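Local coordinates for RavA (Legionella pneumophila str. Paris, PDB 6WO6), which is an effector of a bacterial pathogen, probably delivered into host cells during infection, whose molecular activity is not established, at residues L257-E262 with L290-L295. The protein carries 2 engineered substitutions. Residue numbers count along the deposited sequence, not the author numbering.
Sequences LRRDIE and LFPELL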
loop_
_atom_site.group_PDB
_atom_site.type_symbol
_atom_site.label_atom_id
_atom_site.label_comp_id
_atom_site.label_asym_id
_atom_site.label_seq_id
_atom_site.Cartn_x
_atom_site.Cartn_y
_atom_site.Cartn_z
ATOM N N LEU A 257 27.895 -12.267 -1.244
ATOM C CA LEU A 257 28.752 -12.537 -0.093
ATOM C C LEU A 257 28.627 -13.983 0.362
ATOM O O LEU A 257 29.626 -14.611 0.733
ATOM C CB LEU A 257 28.413 -11.591 1.059
ATOM C CG LEU A 257 29.121 -11.908 2.380
ATOM C CD1 LEU A 257 30.628 -11.791 2.229
ATOM C CD2 LEU A 257 28.615 -11.012 3.497
ATOM N N ARG A 258 27.405 -14.526 0.359
ATOM C CA ARG A 258 27.246 -15.940 0.692
ATOM C C ARG A 258 27.977 -16.825 -0.312
ATOM O O ARG A 258 28.625 -17.810 0.072
ATOM C CB ARG A 258 25.767 -16.312 0.759
ATOM C CG ARG A 258 25.516 -17.802 0.603
ATOM C CD ARG A 258 24.404 -18.287 1.509
ATOM N NE ARG A 258 24.058 -19.677 1.234
ATOM C CZ ARG A 258 23.175 -20.381 1.933
ATOM N NH1 ARG A 258 22.548 -19.827 2.962
ATOM N NH2 ARG A 258 22.922 -21.640 1.605
ATOM N N ARG A 259 27.891 -16.489 -1.603
ATOM C CA ARG A 259 28.638 -17.249 -2.603
ATOM C C ARG A 259 30.138 -17.179 -2.333
ATOM O O ARG A 259 30.847 -18.186 -2.445
ATOM C CB ARG A 259 28.325 -16.733 -4.008
ATOM C CG ARG A 259 28.396 -17.805 -5.086
ATOM C CD ARG A 259 28.706 -17.226 -6.458
ATOM N NE ARG A 259 30.047 -17.603 -6.901
ATOM C CZ ARG A 259 30.500 -17.464 -8.145
ATOM N NH1 ARG A 259 29.717 -16.954 -9.088
ATOM N NH2 ARG A 259 31.738 -17.839 -8.445
ATOM N N ASP A 260 30.633 -15.992 -1.976
ATOM C CA ASP A 260 32.049 -15.823 -1.663
ATOM C C ASP A 260 32.455 -16.685 -0.475
ATOM O O ASP A 260 33.493 -17.359 -0.509
ATOM C CB ASP A 260 32.336 -14.345 -1.384
ATOM C CG ASP A 260 33.808 -14.000 -1.479
ATOM O OD1 ASP A 260 34.614 -14.879 -1.860
ATOM O OD2 ASP A 260 34.157 -12.840 -1.175
ATOM N N ILE A 261 31.640 -16.679 0.583
ATOM C CA ILE A 261 31.920 -17.497 1.761
ATOM C C ILE A 261 31.987 -18.968 1.380
ATOM O O ILE A 261 32.906 -19.693 1.782
ATOM C CB ILE A 261 30.857 -17.254 2.847
ATOM C CG1 ILE A 261 30.949 -15.827 3.385
ATOM C CG2 ILE A 261 31.007 -18.256 3.977
ATOM C CD1 ILE A 261 29.893 -15.507 4.417
ATOM N N GLU A 262 31.015 -19.432 0.592
ATOM C CA GLU A 262 30.936 -20.859 0.300
ATOM C C GLU A 262 32.024 -21.312 -0.670
ATOM O O GLU A 262 32.486 -22.454 -0.584
ATOM C CB GLU A 262 29.549 -21.203 -0.240
ATOM C CG GLU A 262 28.465 -21.163 0.825
ATOM C CD GLU A 262 27.075 -21.395 0.263
ATOM O OE1 GLU A 262 26.880 -21.215 -0.960
ATOM O OE2 GLU A 262 26.172 -21.757 1.048
ATOM N N LEU A 290 25.126 -14.324 8.451
ATOM C CA LEU A 290 25.468 -15.439 7.575
ATOM C C LEU A 290 26.518 -16.358 8.187
ATOM O O LEU A 290 26.541 -17.553 7.874
ATOM C CB LEU A 290 25.968 -14.910 6.231
ATOM C CG LEU A 290 24.915 -14.457 5.225
ATOM C CD1 LEU A 290 25.570 -13.787 4.033
ATOM C CD2 LEU A 290 24.100 -15.653 4.782
ATOM N N PHE A 291 27.382 -15.838 9.063
ATOM C CA PHE A 291 28.624 -16.549 9.364
ATOM C C PHE A 291 28.492 -17.717 10.346
ATOM O O PHE A 291 29.047 -18.788 10.069
ATOM C CB PHE A 291 29.679 -15.558 9.860
ATOM C CG PHE A 291 30.282 -14.735 8.762
ATOM C CD1 PHE A 291 29.630 -13.609 8.284
ATOM C CD2 PHE A 291 31.484 -15.101 8.189
ATOM C CE1 PHE A 291 30.179 -12.854 7.266
ATOM C CE2 PHE A 291 32.039 -14.353 7.168
ATOM C CZ PHE A 291 31.389 -13.228 6.706
ATOM N N PRO A 292 27.804 -17.576 11.489
ATOM C CA PRO A 292 27.733 -18.723 12.418
ATOM C C PRO A 292 27.157 -19.985 11.795
ATOM O O PRO A 292 27.655 -21.083 12.069
ATOM C CB PRO A 292 26.849 -18.194 13.554
ATOM C CG PRO A 292 27.054 -16.726 13.527
ATOM C CD PRO A 292 27.168 -16.378 12.070
ATOM N N GLU A 293 26.125 -19.864 10.956
ATOM C CA GLU A 293 25.544 -21.041 10.317
ATOM C C GLU A 293 26.508 -21.652 9.305
ATOM O O GLU A 293 26.831 -22.842 9.374
ATOM C CB GLU A 293 24.224 -20.676 9.636
ATOM C CG GLU A 293 22.996 -21.311 10.266
ATOM C CD GLU A 293 22.306 -20.389 11.253
ATOM O OE1 GLU A 293 21.235 -20.769 11.773
ATOM O OE2 GLU A 293 22.829 -19.281 11.505
ATOM N N LEU A 294 26.973 -20.846 8.350
ATOM C CA LEU A 294 27.782 -21.371 7.257
ATOM C C LEU A 294 29.176 -21.804 7.704
ATOM O O LEU A 294 29.807 -22.617 7.017
ATOM C CB LEU A 294 27.882 -20.326 6.145
ATOM C CG LEU A 294 26.537 -19.790 5.646
ATOM C CD1 LEU A 294 26.732 -18.838 4.478
ATOM C CD2 LEU A 294 25.600 -20.927 5.266
ATOM N N LEU A 295 29.669 -21.290 8.831
ATOM C CA LEU A 295 30.951 -21.707 9.385
ATOM C C LEU A 295 30.798 -22.683 10.545
ATOM O O LEU A 295 31.784 -22.965 11.234
ATOM C CB LEU A 295 31.760 -20.492 9.846
ATOM C CG LEU A 295 32.118 -19.403 8.833
ATOM C CD1 LEU A 295 33.133 -18.448 9.439
ATOM C CD2 LEU A 295 32.646 -20.001 7.544
#
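Two helices of an all-helical fold pack here side by side: the short helix 290-294 lies against the late part of helix 246-265, running in the same general direction (closest approach of the local axes 11.2 Å, signed crossing angle -36°). No hydrogen bond crosses between the segments, and most of the 383 Å² they bury comes from apolar residues. Leu-290 opens the seam, its CD1 lying 4.2 Å from Leu-257 CD2 and 4.1 Å from Arg-258 CB; its side chain also touches Ala-222 and Leu-223, so it meets two other helices, 246-265 and 214-224. The ring of Phe-291 receives a CH-pi contact, Ile-261 CD1 standing 3.8 Å from the ring centroid and 20° off its normal, hence over the face. Ile-324 of helix 311-327 also touches the Phe-291 side chain. One turn on, Leu-294 sets its CB 4.3 Å from Ile-261 CG2; its CD1 meets the aliphatic CD of Arg-258 at 3.8 Å, and its CD2 lies over one guanidinium face. Within helix 246-265, Arg-258 NE forms a salt bridge to Glu-262 OE2 at 3.0 Å. Leu-295, the first residue beyond helical phi/psi, still brings CD2 within 4.3 Å of Ile-261 CG2.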